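Conserved hypothetical secreted protein (Helicobacter pylori, PDB 4RNZ) probably cleaves peptidoglycan as a zinc-dependent M23B metallopeptidase and takes part in determining the shape of the bacterial cell. Local coordinates at residues F189-P194 against L300-Y305; Y220-A225 against I311-Y316. All blocks are in the same frame, centred on the assembly; numbering follows the deposited sequence.

Along the chain the segments alternate: 189-194, 220-225, 300-305, then 311-316, so the two contacts interlock, with their centres about 6 Å apart. They share the antiparallel sheet of the M23 peptidase domain, in which strands 222-225 and 299-306 are neighbours, joined by backbone hydrogen bonds such as Val222 N to Phe302 O (2.8 Å). Contact 1 brings a loop onto strand 299-306, and contact 2 brings the turn after strand 309-311 onto strand 222-225. The strands present Asp223 and His301 to the zinc, which His219 and Glu34 also bind. Glu34 comes from the N-terminal domain, an arrangement consistent with a blocked active site.

Contact 1: F189-P194 against L300-Y305; sequences FLLETP and LHFGVY. With ZN (zinc ion), chain B.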
# COMPACT_ATOMS: atom_id res chain seq x y z
N PHE A 189 -13.58 -3.86 0.73
CA PHE A 189 -13.38 -5.25 1.07
C PHE A 189 -14.07 -5.43 2.40
O PHE A 189 -14.02 -4.54 3.23
CB PHE A 189 -11.89 -5.55 1.21
CG PHE A 189 -11.12 -5.38 -0.06
CD1 PHE A 189 -10.96 -6.46 -0.93
CD2 PHE A 189 -10.57 -4.15 -0.41
CE1 PHE A 189 -10.27 -6.32 -2.14
CE2 PHE A 189 -9.88 -4.00 -1.61
CZ PHE A 189 -9.73 -5.08 -2.47
N LEU A 190 -14.78 -6.53 2.59
CA LEU A 190 -15.41 -6.79 3.90
C LEU A 190 -14.52 -7.86 4.51
O LEU A 190 -14.61 -9.02 4.16
CB LEU A 190 -16.85 -7.30 3.73
CG LEU A 190 -17.77 -6.44 2.83
CD1 LEU A 190 -18.98 -7.21 2.30
CD2 LEU A 190 -18.22 -5.17 3.53
N LEU A 191 -13.62 -7.43 5.37
CA LEU A 191 -12.73 -8.33 6.07
C LEU A 191 -13.37 -8.82 7.36
O LEU A 191 -14.18 -8.12 7.95
CB LEU A 191 -11.42 -7.63 6.39
CG LEU A 191 -10.59 -7.15 5.21
CD1 LEU A 191 -9.28 -6.61 5.76
CD2 LEU A 191 -10.36 -8.29 4.23
N GLU A 192 -12.97 -10.00 7.80
CA GLU A 192 -13.46 -10.57 9.06
C GLU A 192 -12.30 -10.69 10.01
O GLU A 192 -11.19 -11.00 9.60
CB GLU A 192 -14.01 -11.98 8.83
CG GLU A 192 -15.37 -11.99 8.19
CD GLU A 192 -15.91 -13.38 7.96
OE1 GLU A 192 -15.20 -14.40 8.19
OE2 GLU A 192 -17.08 -13.46 7.51
N THR A 193 -12.55 -10.44 11.28
CA THR A 193 -11.57 -10.61 12.31
C THR A 193 -11.06 -12.06 12.27
O THR A 193 -11.86 -12.96 12.30
CB THR A 193 -12.20 -10.33 13.66
OG1 THR A 193 -12.65 -8.97 13.68
CG2 THR A 193 -11.23 -10.54 14.76
N PRO A 194 -9.73 -12.26 12.17
CA PRO A 194 -9.16 -13.57 11.84
C PRO A 194 -8.87 -14.49 13.01
O PRO A 194 -8.35 -15.58 12.79
CB PRO A 194 -7.83 -13.21 11.15
CG PRO A 194 -7.43 -11.93 11.78
CD PRO A 194 -8.71 -11.19 12.12
N LEU A 300 -1.45 -12.68 17.59
CA LEU A 300 -1.43 -12.64 16.12
C LEU A 300 -1.16 -11.19 15.73
O LEU A 300 -1.88 -10.29 16.15
CB LEU A 300 -2.78 -13.08 15.56
CG LEU A 300 -2.98 -12.80 14.07
CD1 LEU A 300 -2.00 -13.64 13.26
CD2 LEU A 300 -4.41 -13.08 13.69
N HIS A 301 -0.13 -10.97 14.93
CA HIS A 301 0.03 -9.69 14.27
C HIS A 301 -0.70 -9.80 12.92
O HIS A 301 -0.35 -10.66 12.11
CB HIS A 301 1.51 -9.35 14.07
CG HIS A 301 1.73 -8.15 13.21
ND1 HIS A 301 2.04 -6.92 13.73
CD2 HIS A 301 1.63 -7.98 11.87
CE1 HIS A 301 2.14 -6.04 12.75
NE2 HIS A 301 1.89 -6.66 11.61
N PHE A 302 -1.71 -8.95 12.72
CA PHE A 302 -2.53 -8.94 11.51
C PHE A 302 -2.30 -7.65 10.76
O PHE A 302 -2.60 -6.57 11.27
CB PHE A 302 -4.03 -9.10 11.85
CG PHE A 302 -4.98 -9.06 10.65
CD1 PHE A 302 -4.73 -9.79 9.49
CD2 PHE A 302 -6.12 -8.28 10.69
CE1 PHE A 302 -5.60 -9.75 8.41
CE2 PHE A 302 -6.99 -8.24 9.62
CZ PHE A 302 -6.73 -8.97 8.47
N GLY A 303 -1.71 -7.76 9.58
CA GLY A 303 -1.38 -6.60 8.76
C GLY A 303 -2.11 -6.55 7.43
O GLY A 303 -2.35 -7.59 6.81
N VAL A 304 -2.48 -5.34 7.01
CA VAL A 304 -3.10 -5.14 5.73
C VAL A 304 -2.37 -4.02 5.00
O VAL A 304 -2.10 -2.98 5.58
CB VAL A 304 -4.60 -4.83 5.85
CG1 VAL A 304 -5.21 -4.61 4.46
CG2 VAL A 304 -5.32 -5.99 6.56
N TYR A 305 -2.07 -4.29 3.73
CA TYR A 305 -1.37 -3.37 2.81
C TYR A 305 -2.22 -3.13 1.58
O TYR A 305 -2.57 -4.09 0.89
CB TYR A 305 -0.05 -3.98 2.37
CG TYR A 305 0.89 -4.11 3.52
CD1 TYR A 305 0.83 -5.21 4.36
CD2 TYR A 305 1.83 -3.12 3.80
CE1 TYR A 305 1.65 -5.31 5.47
CE2 TYR A 305 2.68 -3.22 4.89
CZ TYR A 305 2.56 -4.32 5.72
OH TYR A 305 3.37 -4.44 6.81
ZN ZN B . 2.21 -6.10 15.56
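Pro194 lies over the ring of Phe302, the central meeting of the loop 189-194 with strand 300-305 of the M23 peptidase sheet. The bond to CB of Phe302 points toward the loop, and CG is anti to the backbone N (chi1 178°). There CG comes within 3.9 Å of Pro194 CG; CD1 and CD2 both lie under that same proline atom, and CD2 also meets Pro194 CD, at 4.1 Å. Pro194 CG stands almost directly above the middle of the aromatic ring, 4.0 Å from its centroid and 12° off the normal, a CH-pi contact. At the tip, CZ comes to 4.4 Å from Leu191 CD1, which approaches obliquely.

The residues two places along the strand in each direction complete the apolar surface. Leu300 CD2 reaches Pro194 CG at 3.8 Å, while the side chains of Val304 and Leu191 run past each other in opposite directions, with CG2 of Val304 4.1 Å from CD1 of Leu191. Compact proline suits a place over a flat ring, and the branched leucines and valine pack their methyl groups beside it. Tyr264 and Tyr224 also pack on Phe302, burying it further in the core.

Strand alternation sends His301 the other way, where its ND1 binds the zinc at 2.0 Å; His301 is the last histidine of the His-x-His motif characteristic of this family. The apolar layer therefore lies behind a metal-binding strand.

No hydrogen bond joins the two segments. The backbones of Leu191 and Pro194 bond instead to Tyr316 and His233, so the contact itself depends on dispersion, the exclusion of water and the attraction of slightly positive proline hydrogens to the pi cloud of Phe302.

Contact 2: Y220-A225 against I311-Y316; sequences YGVDYA and INPLGY. With ZN (zinc ion), chain B.
Val222 CG2 packs against the ring of Pro313, 3.7 Å from its CD and 3.9 Å from its CG, joining strand 222-225 of the M23 peptidase sheet to an Asx turn at 312-314. The same methyl lies 4.0 Å from Leu314 CG. Farther along the strand, Tyr224 OH approaches Leu314 CD2 at 3.7 Å, a van der Waals contact in which the two side chains run past each other in opposite directions. A beta-branched valine suits a strand, and its CG2, anti to the carbonyl carbon, fits against the rigid proline.

A second shell sets these groups in place. Val222 CG1 sits 3.9 Å above the Tyr224 ring, over its centre, and Ile200 of the adjacent strand touches Val222, Tyr224 and Leu314. Between Val222 and Tyr224, Asp223 turns to the other side of the strand and binds the zinc through OD1 (2.0 Å), as the aspartate of the His-x-x-x-Asp motif that starts at His219.

The turn is shaped by Asn312, a short amide suited to folding back on its own chain: its OD1 accepts Leu314 N at 3.1 Å, with the donor 65° out of the carbonyl plane.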
# COMPACT_ATOMS: atom_id res chain seq x y z
N TYR A 220 2.39 -1.27 12.11
CA TYR A 220 1.75 -1.45 10.82
C TYR A 220 0.86 -2.72 10.76
O TYR A 220 0.86 -3.45 9.78
CB TYR A 220 2.79 -1.44 9.71
CG TYR A 220 3.47 -0.09 9.49
CD1 TYR A 220 2.75 1.10 9.57
CD2 TYR A 220 4.83 -0.01 9.17
CE1 TYR A 220 3.37 2.33 9.36
CE2 TYR A 220 5.46 1.22 8.96
CZ TYR A 220 4.72 2.38 9.06
OH TYR A 220 5.31 3.60 8.84
N GLY A 221 0.07 -2.92 11.81
CA GLY A 221 -0.87 -4.03 11.88
C GLY A 221 -1.63 -3.90 13.19
O GLY A 221 -1.55 -2.89 13.85
N VAL A 222 -2.40 -4.93 13.52
CA VAL A 222 -3.12 -4.99 14.78
C VAL A 222 -2.57 -6.22 15.48
O VAL A 222 -2.46 -7.28 14.88
CB VAL A 222 -4.64 -5.19 14.57
CG1 VAL A 222 -5.35 -5.34 15.92
CG2 VAL A 222 -5.21 -4.04 13.79
N ASP A 223 -2.20 -6.05 16.75
CA ASP A 223 -1.77 -7.17 17.58
C ASP A 223 -2.97 -7.64 18.38
O ASP A 223 -3.56 -6.88 19.16
CB ASP A 223 -0.62 -6.77 18.50
CG ASP A 223 0.68 -6.58 17.76
OD1 ASP A 223 0.76 -6.98 16.58
OD2 ASP A 223 1.63 -6.04 18.34
N TYR A 224 -3.34 -8.89 18.15
CA TYR A 224 -4.50 -9.49 18.82
C TYR A 224 -3.94 -10.44 19.85
O TYR A 224 -3.29 -11.42 19.48
CB TYR A 224 -5.32 -10.32 17.85
CG TYR A 224 -6.15 -9.58 16.81
CD1 TYR A 224 -7.30 -8.87 17.16
CD2 TYR A 224 -5.81 -9.64 15.45
CE1 TYR A 224 -8.07 -8.23 16.21
CE2 TYR A 224 -6.57 -9.01 14.50
CZ TYR A 224 -7.70 -8.31 14.88
OH TYR A 224 -8.44 -7.69 13.90
N ALA A 225 -4.13 -10.12 21.12
CA ALA A 225 -3.72 -11.05 22.19
C ALA A 225 -4.65 -12.26 22.13
O ALA A 225 -5.86 -12.12 22.09
CB ALA A 225 -3.78 -10.38 23.55
N ILE A 311 -2.26 -0.11 5.97
CA ILE A 311 -3.53 0.54 6.22
C ILE A 311 -4.15 -0.15 7.44
O ILE A 311 -3.91 -1.34 7.69
CB ILE A 311 -4.41 0.48 4.94
CG1 ILE A 311 -5.66 1.36 5.10
CG2 ILE A 311 -4.79 -0.95 4.60
CD1 ILE A 311 -6.42 1.65 3.80
N ASN A 312 -4.88 0.62 8.25
CA ASN A 312 -5.51 0.09 9.45
C ASN A 312 -6.51 -1.02 9.10
O ASN A 312 -7.52 -0.76 8.42
CB ASN A 312 -6.21 1.19 10.25
CG ASN A 312 -6.80 0.67 11.55
OD1 ASN A 312 -6.62 -0.49 11.93
ND2 ASN A 312 -7.51 1.53 12.24
N PRO A 313 -6.24 -2.27 9.54
CA PRO A 313 -7.11 -3.38 9.16
C PRO A 313 -8.54 -3.18 9.68
O PRO A 313 -9.50 -3.57 9.01
CB PRO A 313 -6.45 -4.59 9.82
CG PRO A 313 -5.02 -4.20 9.94
CD PRO A 313 -5.08 -2.74 10.31
N LEU A 314 -8.65 -2.55 10.84
CA LEU A 314 -9.93 -2.34 11.49
C LEU A 314 -10.88 -1.52 10.63
O LEU A 314 -12.09 -1.76 10.65
CB LEU A 314 -9.73 -1.70 12.85
CG LEU A 314 -8.89 -2.53 13.84
CD1 LEU A 314 -9.08 -1.94 15.22
CD2 LEU A 314 -9.20 -4.03 13.85
N GLY A 315 -10.35 -0.60 9.84
CA GLY A 315 -11.17 0.14 8.89
C GLY A 315 -11.93 -0.70 7.90
O GLY A 315 -12.94 -0.24 7.35
N TYR A 316 -11.49 -1.93 7.65
CA TYR A 316 -12.17 -2.81 6.70
C TYR A 316 -12.94 -3.93 7.36
O TYR A 316 -13.53 -4.77 6.65
CB TYR A 316 -11.15 -3.50 5.80
CG TYR A 316 -10.58 -2.67 4.70
CD1 TYR A 316 -11.31 -2.45 3.51
CD2 TYR A 316 -9.30 -2.16 4.79
CE1 TYR A 316 -10.77 -1.72 2.47
CE2 TYR A 316 -8.75 -1.43 3.76
CZ TYR A 316 -9.48 -1.22 2.60
OH TYR A 316 -8.91 -0.48 1.58
ZN ZN B . 2.21 -6.10 15.56